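Agmatine N-acetyltransferase (Drosophila melanogaster, PDB 7CIW) transfers the acetyl group of acetyl-CoA to the amine of agmatine, as a GNAT-fold enzyme of the arylalkylamine N-acetyltransferase subfamily. Local coordinates at residues N141-M147 and L174-Y180; Q160-C166 and Q210-L216. The protein carries 1 engineered substitution. All blocks are in the same frame, centred on the assembly; numbering follows the deposited sequence.

Interaction 1 of 2, residues N141-M147 and L174-Y180; sequences NLGGRLM and LVQRLGY. With COA (coenzyme A), chain B.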
loop_
_atom_site.group_PDB
_atom_site.type_symbol
_atom_site.label_atom_id
_atom_site.label_comp_id
_atom_site.label_asym_id
_atom_site.label_seq_id
_atom_site.Cartn_x
_atom_site.Cartn_y
_atom_site.Cartn_z
ATOM N N ASN A 141 -14.644 -7.754 5.661
ATOM C CA ASN A 141 -14.531 -7.024 4.392
ATOM C C ASN A 141 -14.307 -5.522 4.595
ATOM O O ASN A 141 -14.690 -4.705 3.757
ATOM C CB ASN A 141 -15.750 -7.272 3.495
ATOM C CG ASN A 141 -15.520 -6.827 2.061
ATOM O OD1 ASN A 141 -14.582 -7.275 1.397
ATOM N ND2 ASN A 141 -16.370 -5.926 1.583
ATOM N N LEU A 142 -13.677 -5.119 5.699
ATOM C CA LEU A 142 -13.290 -3.713 5.811
ATOM C C LEU A 142 -12.200 -3.365 4.803
ATOM O O LEU A 142 -12.181 -2.256 4.251
ATOM C CB LEU A 142 -12.818 -3.397 7.227
ATOM C CG LEU A 142 -13.871 -3.408 8.333
ATOM C CD1 LEU A 142 -13.308 -2.730 9.571
ATOM C CD2 LEU A 142 -15.137 -2.729 7.861
ATOM N N GLY A 143 -11.277 -4.289 4.555
ATOM C CA GLY A 143 -10.274 -4.035 3.533
ATOM C C GLY A 143 -10.910 -3.794 2.179
ATOM O O GLY A 143 -10.586 -2.829 1.485
ATOM N N GLY A 144 -11.858 -4.653 1.803
ATOM C CA GLY A 144 -12.519 -4.483 0.520
ATOM C C GLY A 144 -13.311 -3.194 0.441
ATOM O O GLY A 144 -13.337 -2.534 -0.601
ATOM N N ARG A 145 -13.975 -2.820 1.536
ATOM C CA ARG A 145 -14.726 -1.570 1.526
ATOM C C ARG A 145 -13.809 -0.373 1.316
ATOM O O ARG A 145 -14.135 0.536 0.545
ATOM C CB ARG A 145 -15.521 -1.423 2.822
ATOM C CG ARG A 145 -16.678 -2.404 2.936
ATOM C CD ARG A 145 -17.982 -1.759 2.522
ATOM N NE ARG A 145 -17.855 -1.152 1.203
ATOM C CZ ARG A 145 -18.386 -1.652 0.098
ATOM N NH1 ARG A 145 -19.102 -2.767 0.155
ATOM N NH2 ARG A 145 -18.198 -1.037 -1.062
ATOM N N LEU A 146 -12.644 -0.360 1.977
ATOM C CA LEU A 146 -11.705 0.738 1.772
ATOM C C LEU A 146 -11.140 0.742 0.351
ATOM O O LEU A 146 -10.999 1.811 -0.251
ATOM C CB LEU A 146 -10.576 0.672 2.805
ATOM C CG LEU A 146 -11.041 1.014 4.221
ATOM C CD1 LEU A 146 -9.922 0.782 5.212
ATOM C CD2 LEU A 146 -11.497 2.449 4.276
ATOM N N MET A 147 -10.809 -0.435 -0.203
ATOM C CA MET A 147 -10.352 -0.485 -1.594
ATOM C C MET A 147 -11.424 0.016 -2.558
ATOM O O MET A 147 -11.116 0.707 -3.537
ATOM C CB MET A 147 -9.922 -1.911 -1.964
ATOM C CG MET A 147 -8.687 -2.390 -1.202
ATOM S SD MET A 147 -7.190 -1.486 -1.601
ATOM C CE MET A 147 -6.878 -1.999 -3.296
ATOM N N LEU A 174 -7.891 -10.780 -1.183
ATOM C CA LEU A 174 -8.924 -9.749 -1.126
ATOM C C LEU A 174 -9.152 -9.111 -2.495
ATOM O O LEU A 174 -10.298 -8.970 -2.943
ATOM C CB LEU A 174 -8.540 -8.689 -0.089
ATOM C CG LEU A 174 -9.300 -7.373 -0.233
ATOM C CD1 LEU A 174 -10.768 -7.623 0.074
ATOM C CD2 LEU A 174 -8.743 -6.290 0.668
ATOM N N VAL A 175 -8.075 -8.719 -3.182
ATOM C CA VAL A 175 -8.280 -7.978 -4.418
ATOM C C VAL A 175 -8.700 -8.913 -5.534
ATOM O O VAL A 175 -9.379 -8.493 -6.467
ATOM C CB VAL A 175 -7.037 -7.150 -4.800
ATOM C CG1 VAL A 175 -6.767 -6.114 -3.729
ATOM C CG2 VAL A 175 -5.821 -8.029 -4.986
ATOM N N GLN A 176 -8.336 -10.193 -5.448
ATOM C CA GLN A 176 -8.913 -11.179 -6.359
ATOM C C GLN A 176 -10.432 -11.197 -6.244
ATOM O O GLN A 176 -11.150 -11.237 -7.251
ATOM C CB GLN A 176 -8.360 -12.561 -6.045
ATOM C CG GLN A 176 -6.966 -12.810 -6.522
ATOM C CD GLN A 176 -6.543 -14.227 -6.229
ATOM O OE1 GLN A 176 -6.837 -14.766 -5.155
ATOM N NE2 GLN A 176 -5.881 -14.855 -7.191
ATOM N N ARG A 177 -10.933 -11.213 -5.011
ATOM C CA ARG A 177 -12.370 -11.184 -4.782
ATOM C C ARG A 177 -12.995 -9.913 -5.339
ATOM O O ARG A 177 -14.148 -9.927 -5.785
ATOM C CB ARG A 177 -12.630 -11.335 -3.276
ATOM C CG ARG A 177 -13.876 -10.693 -2.727
ATOM C CD ARG A 177 -14.144 -11.234 -1.334
ATOM N NE ARG A 177 -13.801 -10.290 -0.269
ATOM C CZ ARG A 177 -12.889 -10.510 0.678
ATOM N NH1 ARG A 177 -12.199 -11.644 0.708
ATOM N NH2 ARG A 177 -12.669 -9.590 1.608
ATOM N N LEU A 178 -12.248 -8.807 -5.345
ATOM C CA LEU A 178 -12.724 -7.562 -5.927
ATOM C C LEU A 178 -12.639 -7.537 -7.451
ATOM O O LEU A 178 -13.129 -6.582 -8.066
ATOM C CB LEU A 178 -11.922 -6.392 -5.347
ATOM C CG LEU A 178 -12.182 -6.157 -3.861
ATOM C CD1 LEU A 178 -11.306 -5.023 -3.331
ATOM C CD2 LEU A 178 -13.663 -5.859 -3.603
ATOM N N GLY A 179 -12.042 -8.549 -8.075
ATOM C CA GLY A 179 -11.926 -8.574 -9.518
ATOM C C GLY A 179 -10.689 -7.919 -10.087
ATOM O O GLY A 179 -10.660 -7.619 -11.286
ATOM N N TYR A 180 -9.670 -7.671 -9.271
ATOM C CA TYR A 180 -8.409 -7.184 -9.808
ATOM C C TYR A 180 -7.713 -8.303 -10.577
ATOM O O TYR A 180 -7.985 -9.492 -10.370
ATOM C CB TYR A 180 -7.482 -6.710 -8.690
ATOM C CG TYR A 180 -7.784 -5.374 -8.043
ATOM C CD1 TYR A 180 -9.020 -5.109 -7.478
ATOM C CD2 TYR A 180 -6.793 -4.399 -7.955
ATOM C CE1 TYR A 180 -9.278 -3.882 -6.865
ATOM C CE2 TYR A 180 -7.042 -3.183 -7.337
ATOM C CZ TYR A 180 -8.278 -2.936 -6.802
ATOM O OH TYR A 180 -8.518 -1.723 -6.197
HETATM N N1A COA B . -3.985 -13.245 9.109
HETATM C C2A COA B . -4.748 -14.373 9.130
HETATM N N3A COA B . -5.964 -14.404 8.489
HETATM C C4A COA B . -6.413 -13.320 7.836
HETATM C C5A COA B . -5.661 -12.210 7.822
HETATM C C6A COA B . -4.438 -12.186 8.462
HETATM N N6A COA B . -3.286 -11.228 8.716
HETATM N N7A COA B . -6.299 -11.245 7.112
HETATM C C8A COA B . -7.462 -11.752 6.680
HETATM N N9A COA B . -7.524 -13.019 7.116
HETATM C C1B COA B . -8.446 -13.992 7.039
HETATM C C2B COA B . -9.725 -13.442 7.717
HETATM O O2B COA B . -9.692 -13.603 9.189
HETATM C C3B COA B . -10.752 -14.068 7.107
HETATM O O3B COA B . -10.924 -15.461 7.483
HETATM P P3B COA B . -11.948 -15.971 8.691
HETATM O O7A COA B . -13.137 -15.037 8.803
HETATM O O8A COA B . -12.361 -17.424 8.435
HETATM O O9A COA B . -11.119 -15.908 9.966
HETATM C C4B COA B . -10.264 -14.182 5.552
HETATM O O4B COA B . -8.937 -14.181 5.562
HETATM C C5B COA B . -10.833 -13.074 4.699
HETATM O O5B COA B . -10.725 -11.864 5.436
HETATM P P1A COA B . -10.767 -10.378 4.661
HETATM O O1A COA B . -10.559 -10.479 3.147
HETATM O O2A COA B . -12.053 -9.658 5.038
HETATM O O3A COA B . -9.464 -9.588 5.266
HETATM P P2A COA B . -9.427 -8.071 5.892
HETATM O O4A COA B . -10.180 -8.025 7.188
HETATM O O5A COA B . -9.928 -7.084 4.862
HETATM O O6A COA B . -7.814 -7.913 6.175
HETATM C CBP COA B . -5.717 -7.217 5.480
HETATM C CCP COA B . -6.935 -8.021 5.104
HETATM C CDP COA B . -6.125 -5.704 5.457
HETATM C CEP COA B . -4.589 -7.467 4.468
HETATM C CAP COA B . -5.252 -7.678 6.859
HETATM O OAP COA B . -4.775 -8.997 6.754
HETATM C C9P COA B . -4.123 -6.818 7.461
HETATM O O9P COA B . -4.318 -5.749 7.952
HETATM N N8P COA B . -2.781 -7.364 7.460
HETATM C C7P COA B . -1.648 -6.644 8.070
HETATM C C6P COA B . -1.059 -5.461 7.187
HETATM C C5P COA B . -0.848 -6.022 5.803
HETATM O O5P COA B . -0.186 -7.007 5.605
HETATM N N4P COA B . -1.508 -5.268 4.699
HETATM C C3P COA B . -1.472 -5.667 3.301
HETATM C C2P COA B . -0.078 -5.567 2.680
HETATM S S1P COA B . -0.457 -5.893 0.931
HETATM O O HOH W 1 -15.348 -8.226 -1.076
HETATM O O HOH W 2 -11.200 -1.397 -5.413
#

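Interaction 2 of 2, residues Q160-C166 and Q210-L216; sequences QLVSVDC and QTFVLHL. With G0R (N-(4-carbamimidamidobutyl)ethanamide), chain C.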
loop_
_atom_site.group_PDB
_atom_site.type_symbol
_atom_site.label_atom_id
_atom_site.label_comp_id
_atom_site.label_asym_id
_atom_site.label_seq_id
_atom_site.Cartn_x
_atom_site.Cartn_y
_atom_site.Cartn_z
ATOM N N GLN A 160 -7.711 5.968 -14.780
ATOM C CA GLN A 160 -8.267 4.828 -15.494
ATOM C C GLN A 160 -7.800 3.501 -14.919
ATOM O O GLN A 160 -8.195 2.441 -15.418
ATOM C CB GLN A 160 -7.903 4.919 -16.979
ATOM C CG GLN A 160 -8.499 6.165 -17.654
ATOM C CD GLN A 160 -7.861 6.454 -18.992
ATOM O OE1 GLN A 160 -7.701 5.555 -19.812
ATOM N NE2 GLN A 160 -7.485 7.710 -19.218
ATOM N N LEU A 161 -6.999 3.533 -13.862
ATOM C CA LEU A 161 -6.382 2.323 -13.348
ATOM C C LEU A 161 -6.093 2.519 -11.871
ATOM O O LEU A 161 -5.750 3.626 -11.450
ATOM C CB LEU A 161 -5.086 2.004 -14.101
ATOM C CG LEU A 161 -4.518 0.590 -13.935
ATOM C CD1 LEU A 161 -5.380 -0.422 -14.697
ATOM C CD2 LEU A 161 -3.063 0.542 -14.413
ATOM N N VAL A 162 -6.263 1.444 -11.098
ATOM C CA VAL A 162 -5.789 1.339 -9.717
ATOM C C VAL A 162 -4.767 0.215 -9.685
ATOM O O VAL A 162 -4.973 -0.818 -10.323
ATOM C CB VAL A 162 -6.930 1.043 -8.721
ATOM C CG1 VAL A 162 -6.394 0.865 -7.291
ATOM C CG2 VAL A 162 -7.985 2.137 -8.765
ATOM N N SER A 163 -3.667 0.414 -8.961
ATOM C CA SER A 163 -2.663 -0.635 -8.794
ATOM C C SER A 163 -2.352 -0.822 -7.317
ATOM O O SER A 163 -2.545 0.083 -6.505
ATOM C CB SER A 163 -1.373 -0.323 -9.559
ATOM O OG SER A 163 -0.824 0.931 -9.161
ATOM N N VAL A 164 -1.857 -2.016 -6.971
ATOM C CA VAL A 164 -1.533 -2.313 -5.578
ATOM C C VAL A 164 -0.520 -3.456 -5.525
ATOM O O VAL A 164 -0.664 -4.450 -6.246
ATOM C CB VAL A 164 -2.818 -2.630 -4.777
ATOM C CG1 VAL A 164 -3.586 -3.823 -5.401
ATOM C CG2 VAL A 164 -2.501 -2.888 -3.301
ATOM N N ASP A 165 0.538 -3.301 -4.718
ATOM C CA ASP A 165 1.531 -4.362 -4.521
ATOM C C ASP A 165 1.120 -5.185 -3.310
ATOM O O ASP A 165 1.371 -4.797 -2.169
ATOM C CB ASP A 165 2.932 -3.790 -4.310
ATOM C CG ASP A 165 3.406 -2.927 -5.464
ATOM O OD1 ASP A 165 3.090 -3.251 -6.628
ATOM O OD2 ASP A 165 4.110 -1.926 -5.201
ATOM N N CYS A 166 0.528 -6.349 -3.550
ATOM C CA CYS A 166 0.115 -7.222 -2.456
ATOM C C CYS A 166 1.322 -8.012 -1.971
ATOM O O CYS A 166 1.645 -9.095 -2.467
ATOM C CB CYS A 166 -1.025 -8.127 -2.898
ATOM S SG CYS A 166 -2.540 -7.218 -3.310
ATOM N N GLN A 210 2.826 -9.691 -5.109
ATOM C CA GLN A 210 1.972 -9.874 -6.276
ATOM C C GLN A 210 1.284 -8.551 -6.574
ATOM O O GLN A 210 0.503 -8.064 -5.751
ATOM C CB GLN A 210 0.936 -10.960 -6.022
ATOM C CG GLN A 210 1.538 -12.317 -5.735
ATOM C CD GLN A 210 0.475 -13.318 -5.416
ATOM O OE1 GLN A 210 -0.079 -13.938 -6.314
ATOM N NE2 GLN A 210 0.156 -13.463 -4.136
ATOM N N THR A 211 1.562 -7.983 -7.744
ATOM C CA THR A 211 0.981 -6.700 -8.113
ATOM C C THR A 211 -0.293 -6.915 -8.913
ATOM O O THR A 211 -0.295 -7.659 -9.898
ATOM C CB THR A 211 1.981 -5.873 -8.912
ATOM O OG1 THR A 211 3.132 -5.643 -8.096
ATOM C CG2 THR A 211 1.379 -4.518 -9.297
ATOM N N PHE A 212 -1.369 -6.256 -8.483
ATOM C CA PHE A 212 -2.676 -6.348 -9.119
ATOM C C PHE A 212 -3.115 -4.969 -9.593
ATOM O O PHE A 212 -2.743 -3.944 -9.005
ATOM C CB PHE A 212 -3.728 -6.886 -8.151
ATOM C CG PHE A 212 -3.575 -8.340 -7.799
ATOM C CD1 PHE A 212 -2.675 -8.755 -6.820
ATOM C CD2 PHE A 212 -4.380 -9.287 -8.408
ATOM C CE1 PHE A 212 -2.571 -10.093 -6.481
ATOM C CE2 PHE A 212 -4.278 -10.622 -8.079
ATOM C CZ PHE A 212 -3.370 -11.029 -7.117
ATOM N N VAL A 213 -3.927 -4.950 -10.652
ATOM C CA VAL A 213 -4.539 -3.721 -11.136
ATOM C C VAL A 213 -6.037 -3.919 -11.313
ATOM O O VAL A 213 -6.534 -5.032 -11.502
ATOM C CB VAL A 213 -3.922 -3.223 -12.462
ATOM C CG1 VAL A 213 -2.430 -3.029 -12.314
ATOM C CG2 VAL A 213 -4.227 -4.202 -13.585
ATOM N N LEU A 214 -6.751 -2.797 -11.256
ATOM C CA LEU A 214 -8.174 -2.744 -11.554
ATOM C C LEU A 214 -8.403 -1.657 -12.586
ATOM O O LEU A 214 -7.972 -0.518 -12.392
ATOM C CB LEU A 214 -8.993 -2.450 -10.295
ATOM C CG LEU A 214 -10.505 -2.362 -10.529
ATOM C CD1 LEU A 214 -11.093 -3.763 -10.746
ATOM C CD2 LEU A 214 -11.185 -1.641 -9.366
ATOM N N HIS A 215 -9.077 -1.994 -13.683
ATOM C CA HIS A 215 -9.368 -1.003 -14.710
ATOM C C HIS A 215 -10.637 -0.248 -14.341
ATOM O O HIS A 215 -11.670 -0.862 -14.062
ATOM C CB HIS A 215 -9.514 -1.677 -16.074
ATOM C CG HIS A 215 -8.266 -2.369 -16.519
ATOM N ND1 HIS A 215 -7.321 -1.755 -17.313
ATOM C CD2 HIS A 215 -7.788 -3.605 -16.249
ATOM C CE1 HIS A 215 -6.318 -2.588 -17.521
ATOM N NE2 HIS A 215 -6.574 -3.718 -16.887
ATOM N N LEU A 216 -10.545 1.081 -14.327
ATOM C CA LEU A 216 -11.668 1.954 -13.971
ATOM C C LEU A 216 -12.402 2.449 -15.197
ATOM O O LEU A 216 -11.798 2.572 -16.268
ATOM C CB LEU A 216 -11.179 3.153 -13.163
ATOM C CG LEU A 216 -10.519 2.799 -11.836
ATOM C CD1 LEU A 216 -10.153 4.072 -11.095
ATOM C CD2 LEU A 216 -11.440 1.919 -10.991
ATOM O OXT LEU A 216 -13.598 2.760 -15.120
HETATM C C10 G0R C . 6.034 0.553 3.611
HETATM N N12 G0R C . 6.728 -0.192 4.654
HETATM C C1 G0R C . -1.197 -2.186 0.097
HETATM C C2 G0R C . 0.083 -2.434 0.891
HETATM C C5 G0R C . 2.553 -2.977 0.895
HETATM C C6 G0R C . 3.481 -1.764 0.807
HETATM C C7 G0R C . 4.879 -2.047 1.368
HETATM C C8 G0R C . 5.173 -1.464 2.757
HETATM N N4 G0R C . 1.309 -2.737 0.181
HETATM N N9 G0R C . 5.332 -0.027 2.747
HETATM N N11 G0R C . 6.143 1.990 3.559
HETATM O O3 G0R C . 0.073 -2.364 2.076
HETATM O O HOH W 3 -7.664 0.812 -17.890
HETATM O O HOH W 4 -10.122 1.503 -18.011
HETATM O O HOH W 5 1.317 -11.817 -1.955
#

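Interaction 1 of 2, residues N141-M147 and L174-Y180
M147, L174 and L178 give up the most surface where the start of helix 142-156 meets the end of helix 169-177. M147 runs along the seam: its CB lies 3.7 Å from L178 CD1, and its CE 4.1 Å from V175 CG1 and 3.3 Å from Y180 OH. L174 fits against bare backbone, its CD1 3.6 Å from G144 N and its CD2 3.6 Å from G143 C. A CB on either glycine would crowd L174, and at G143 it would also strike coenzyme A. R177 NH2 donates to N141 OD1 (3.0 Å) and to coenzyme A O1A (2.8 Å), so one guanidinium ties both segments to the pyrophosphate. N141 N donates to coenzyme A O2A (3.3 Å) and G143 N makes a weak hydrogen bond to coenzyme A O5A (3.1 Å): backbone amides at the start of helix 142-156 bind the pyrophosphate, as in the acyl-CoA-binding motif of the GNAT fold. G179, with positive phi, forms a Schellman motif and leads into Y180. The two helices pack on one face of the sheet: M147 and L174 on L131 of strand 125-133, V175 on C166 of strand 161-166, Y180 on F212 and L214 of strand 208-215.

Interaction 2 of 2, residues Q160-C166 and Q210-L216
Seven backbone hydrogen bonds join residues 160-166 to 210-216 as antiparallel neighbours. They run in both directions at the pairs V162-L214 (V162 N to L214 O 2.9 Å, L214 N to V162 O 2.8 Å), V164-F212 and C166-Q210, and L216 N to Q160 O (2.9 Å) holds the C-terminal residue. T211 OG1 donates to D165 OD1 at 2.8 Å. D165 O accepts a weak hydrogen bond from N4 of the product, acetylagmatine (3.1 Å), and V164 CG2 lies 3.7 Å from the product's acetyl methyl carbon C1, so the C-terminal end of strand 161-166 borders the active site. On the face that carries D165 and T211, toward the other end of the strands, L161 CD1 sits over the H215 ring in a CH-pi contact, 3.8 Å from its centroid. On the other face V162 CG2 meets L216 CD1 (3.7 Å) and C166 SG lies 3.8 Å from F212 CD1, obliquely to the ring. In this C-terminal part of the GNAT sheet, strand 161-166 has strand 125-133 on its far side, where S163 OG is hydrogen-bonded to H127 ND1, and antiparallel strand 181-187 flanks 208-215; helix 99-114 covers D165 and T211, while Y180 packs on V162 and L214.

In the fold
Both contacts are largely buried, and they meet directly: Y180 and V175 of interaction 1 pack on V162, F212, V213 and L214 of interaction 2, so the helix pair lies on one face of the sheet that the strand pair helps build. Their segments alternate along the chain, with strand 161-166 falling between helices 142-156 and 169-177. Interaction 2 relies on regular backbone hydrogen bonding and buries 643 Å², about twice the 319 Å² of interaction 1, where apolar side chains meet glycine backbone and the direct hydrogen bond is between side chains. Interaction 1 grips the coenzyme A pyrophosphate; interaction 2 reaches the acetylated product at one end and the partly exposed C-terminal residue at the other.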